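Local atomic coordinates of EF0056 (Enterococcus faecalis, PDB entry 6ORI), a protein that is of unknown biochemical function but, as the N-terminal part of an enterococcal surface protein with immunoglobulin-like domains, probably contributes to biofilm formation. Residues Gly230-Leu242 / Val342-Glu354. Numbering follows the deposited sequence. Where two conformers were deposited one is given.
Sequences GSGSTGANGAIIL and VRYVLQLTKPLDE
Ile240 and Leu346 face each other as a hydrogen-bonded pair, and so do Leu242 and Tyr344, where strands 239-248 and 340-348 run antiparallel inside a five-stranded sheet of an immunoglobulin-like β-sandwich. The ladder continues beyond the strand start, where Leu348 N donates to Gly238 O (3.0 Å).

The side chains alternate between two faces. On one, Leu242 CG rests 4.2 Å from Leu346 CD1, while in one of the two conformers of Ile240, CD1 lies near Leu348 CD2. On the other, Ile241 and Val345 lie side by side, with Ile241 CD1 3.9 Å from Val345 CG1, a methyl that also touches Ala239 CB. Ile241 CG2, anti to its own N, meets the aliphatic CG and CD of Arg343 at 3.7 Å.

Before the strand, the chain folds over Gln347. In one of its two conformers the extended side chain passes Thr234 O and gives NE2 to Ser233 O (3.0 Å); there the acceptor lies in the amide plane, the donor sits above the carbonyl plane, 56° out of it, and water 1 joins NE2 to Ser233 OG.

A type I turn from Gly235 to Gly238 presents Asn237 to the link between strand and helix. Its CG stands beside the backbone N (chi1 -62°), laying the amide against the backbone of Lys350 and bringing OD1 to 3.2 Å from CD of Pro351, at the N-cap position of helix 352-359. Water 2 accepts from Asn237 N at 2.9 Å.

Further out, Phe377 of strand 375-382, in the opposing sheet, packs on both Leu242 and Leu346. The Arg343 guanidinium is held by a hydrogen bond from NH2 to Val294 O and a salt bridge from NE to Asp243 OD1.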
# COMPACT_ATOMS: atom_id res chain seq x y z
N GLY A 230 12.56 -19.44 12.13
CA GLY A 230 13.36 -18.79 13.15
C GLY A 230 14.38 -17.77 12.66
O GLY A 230 14.97 -17.06 13.47
N SER A 231 14.53 -17.65 11.34
CA SER A 231 15.56 -16.76 10.78
C SER A 231 15.29 -15.28 11.02
O SER A 231 16.20 -14.49 11.25
CB SER A 231 15.75 -17.04 9.28
OG SER A 231 14.62 -16.62 8.50
N GLY A 232 14.01 -14.90 10.96
CA GLY A 232 13.61 -13.51 11.09
C GLY A 232 12.84 -13.26 12.37
O GLY A 232 12.19 -14.19 12.87
N SER A 233 12.89 -12.04 12.89
CA SER A 233 12.26 -11.73 14.17
C SER A 233 12.05 -10.24 14.36
O SER A 233 12.66 -9.43 13.69
CB SER A 233 13.10 -12.28 15.31
OG SER A 233 14.47 -12.01 15.06
N THR A 234 11.19 -9.85 15.31
CA THR A 234 10.90 -8.43 15.54
C THR A 234 11.65 -7.70 16.65
O THR A 234 11.55 -6.47 16.79
CB THR A 234 9.42 -8.25 15.86
OG1 THR A 234 9.01 -9.16 16.89
CG2 THR A 234 8.61 -8.54 14.61
N GLY A 235 12.29 -8.46 17.49
CA GLY A 235 13.07 -7.92 18.59
C GLY A 235 12.28 -7.64 19.86
O GLY A 235 11.05 -7.76 19.90
N ALA A 236 12.98 -7.26 20.93
CA ALA A 236 12.36 -7.16 22.25
C ALA A 236 11.33 -6.05 22.40
O ALA A 236 10.54 -6.07 23.35
CB ALA A 236 13.44 -6.96 23.30
N ASN A 237 11.36 -5.06 21.51
CA ASN A 237 10.47 -3.92 21.60
C ASN A 237 9.54 -3.85 20.42
O ASN A 237 8.89 -2.83 20.19
CB ASN A 237 11.29 -2.64 21.71
CG ASN A 237 12.14 -2.63 22.94
OD1 ASN A 237 11.60 -2.64 24.04
ND2 ASN A 237 13.44 -2.70 22.78
N GLY A 238 9.43 -4.94 19.68
CA GLY A 238 8.61 -4.93 18.50
C GLY A 238 9.27 -4.19 17.36
O GLY A 238 10.43 -3.75 17.41
N ALA A 239 8.54 -4.07 16.27
CA ALA A 239 9.10 -3.54 15.05
C ALA A 239 8.04 -2.89 14.21
O ALA A 239 6.86 -3.25 14.28
CB ALA A 239 9.74 -4.65 14.27
N ILE A 240 8.43 -1.91 13.42
CA ILE A 240 7.57 -1.44 12.36
C ILE A 240 7.93 -2.19 11.10
O ILE A 240 9.10 -2.23 10.70
CB ILE A 240 7.67 0.07 12.14
CG1 ILE A 240 7.23 0.82 13.40
CG2 ILE A 240 6.84 0.49 10.92
CD1 ILE A 240 7.59 2.29 13.41
N ILE A 241 6.93 -2.84 10.51
CA ILE A 241 7.09 -3.63 9.30
C ILE A 241 6.64 -2.83 8.11
O ILE A 241 5.55 -2.26 8.12
CB ILE A 241 6.21 -4.91 9.33
CG1 ILE A 241 6.30 -5.63 10.68
CG2 ILE A 241 6.58 -5.86 8.20
CD1 ILE A 241 7.68 -6.00 11.10
N LEU A 242 7.48 -2.76 7.10
CA LEU A 242 7.16 -2.13 5.82
C LEU A 242 6.99 -3.23 4.81
O LEU A 242 7.93 -4.01 4.56
CB LEU A 242 8.27 -1.21 5.32
CG LEU A 242 8.82 -0.18 6.28
CD1 LEU A 242 9.89 0.68 5.59
CD2 LEU A 242 7.69 0.67 6.80
N VAL A 342 8.20 -7.16 -0.83
CA VAL A 342 9.51 -7.02 -0.20
C VAL A 342 9.23 -6.50 1.18
O VAL A 342 8.56 -5.49 1.33
CB VAL A 342 10.39 -6.02 -0.99
CG1 VAL A 342 11.75 -5.85 -0.33
CG2 VAL A 342 10.54 -6.49 -2.45
N ARG A 343 9.72 -7.19 2.20
CA ARG A 343 9.40 -6.84 3.58
C ARG A 343 10.64 -6.33 4.31
O ARG A 343 11.71 -6.97 4.28
CB ARG A 343 8.79 -8.05 4.29
CG ARG A 343 8.63 -7.84 5.78
CD ARG A 343 7.75 -8.91 6.37
NE ARG A 343 6.40 -8.82 5.83
CZ ARG A 343 5.53 -9.82 5.72
NH1 ARG A 343 5.85 -11.03 6.10
NH2 ARG A 343 4.34 -9.59 5.18
N TYR A 344 10.49 -5.19 4.99
CA TYR A 344 11.52 -4.64 5.84
C TYR A 344 11.04 -4.61 7.28
O TYR A 344 9.90 -4.18 7.58
CB TYR A 344 11.88 -3.22 5.38
CG TYR A 344 12.32 -3.17 3.94
CD1 TYR A 344 13.55 -3.70 3.56
CD2 TYR A 344 11.55 -2.56 2.97
CE1 TYR A 344 13.97 -3.68 2.29
CE2 TYR A 344 11.97 -2.53 1.65
CZ TYR A 344 13.19 -3.07 1.33
OH TYR A 344 13.69 -3.07 0.06
N VAL A 345 11.87 -5.11 8.18
CA VAL A 345 11.55 -5.18 9.60
C VAL A 345 12.43 -4.18 10.35
O VAL A 345 13.65 -4.38 10.43
CB VAL A 345 11.78 -6.60 10.12
CG1 VAL A 345 11.44 -6.67 11.59
CG2 VAL A 345 10.97 -7.63 9.33
N LEU A 346 11.83 -3.13 10.88
CA LEU A 346 12.55 -2.06 11.57
C LEU A 346 12.41 -2.31 13.05
O LEU A 346 11.39 -1.99 13.64
CB LEU A 346 11.94 -0.69 11.23
CG LEU A 346 11.69 -0.37 9.75
CD1 LEU A 346 11.08 1.00 9.59
CD2 LEU A 346 12.98 -0.44 8.98
N GLN A 347 13.43 -2.90 13.65
CA GLN A 347 13.40 -3.20 15.07
C GLN A 347 13.52 -1.93 15.88
O GLN A 347 14.40 -1.11 15.63
CB GLN A 347 14.52 -4.16 15.42
CG GLN A 347 14.49 -5.45 14.59
CD GLN A 347 15.31 -6.57 15.20
OE1 GLN A 347 16.30 -6.32 15.89
NE2 GLN A 347 14.89 -7.81 14.97
N LEU A 348 12.62 -1.73 16.83
CA LEU A 348 12.66 -0.55 17.66
C LEU A 348 13.61 -0.73 18.84
O LEU A 348 13.76 -1.81 19.37
CB LEU A 348 11.26 -0.24 18.18
CG LEU A 348 10.22 0.03 17.09
CD1 LEU A 348 8.86 0.17 17.74
CD2 LEU A 348 10.55 1.23 16.26
N THR A 349 14.22 0.37 19.27
CA THR A 349 15.19 0.35 20.36
C THR A 349 14.51 0.40 21.71
O THR A 349 15.12 0.04 22.72
CB THR A 349 16.12 1.55 20.30
OG1 THR A 349 15.32 2.73 20.29
CG2 THR A 349 17.00 1.52 19.06
N LYS A 350 13.28 0.86 21.74
CA LYS A 350 12.48 0.86 22.96
C LYS A 350 11.02 0.80 22.54
O LYS A 350 10.70 0.98 21.36
CB LYS A 350 12.78 2.10 23.82
CG LYS A 350 12.58 3.39 23.11
CD LYS A 350 13.12 4.57 23.91
CE LYS A 350 14.63 4.55 23.96
NZ LYS A 350 15.19 5.76 24.60
N PRO A 351 10.12 0.52 23.49
CA PRO A 351 8.70 0.42 23.13
C PRO A 351 8.17 1.71 22.53
O PRO A 351 8.64 2.79 22.87
CB PRO A 351 8.02 0.13 24.48
CG PRO A 351 9.09 -0.47 25.32
CD PRO A 351 10.35 0.22 24.92
N LEU A 352 7.20 1.58 21.63
CA LEU A 352 6.73 2.72 20.87
C LEU A 352 6.23 3.85 21.78
O LEU A 352 6.54 5.01 21.54
CB LEU A 352 5.66 2.28 19.87
CG LEU A 352 5.31 3.26 18.75
CD1 LEU A 352 6.55 3.85 18.08
CD2 LEU A 352 4.46 2.56 17.71
N ASP A 353 5.52 3.50 22.84
CA ASP A 353 5.02 4.54 23.75
C ASP A 353 6.13 5.35 24.44
O ASP A 353 5.97 6.54 24.69
CB ASP A 353 4.05 3.94 24.78
CG ASP A 353 4.75 3.08 25.82
OD1 ASP A 353 5.90 2.66 25.58
OD2 ASP A 353 4.14 2.83 26.88
N GLU A 354 7.27 4.72 24.74
CA GLU A 354 8.42 5.44 25.28
C GLU A 354 9.04 6.33 24.22
O GLU A 354 9.51 7.42 24.51
CB GLU A 354 9.46 4.47 25.82
CG GLU A 354 9.04 3.76 27.09
CD GLU A 354 10.10 2.80 27.59
OE1 GLU A 354 9.73 1.76 28.16
OE2 GLU A 354 11.30 3.10 27.40
O HOH W 1 16.66 -9.92 16.20
O HOH W 2 12.70 -4.47 18.95
O HOH W 3 15.64 -3.60 20.42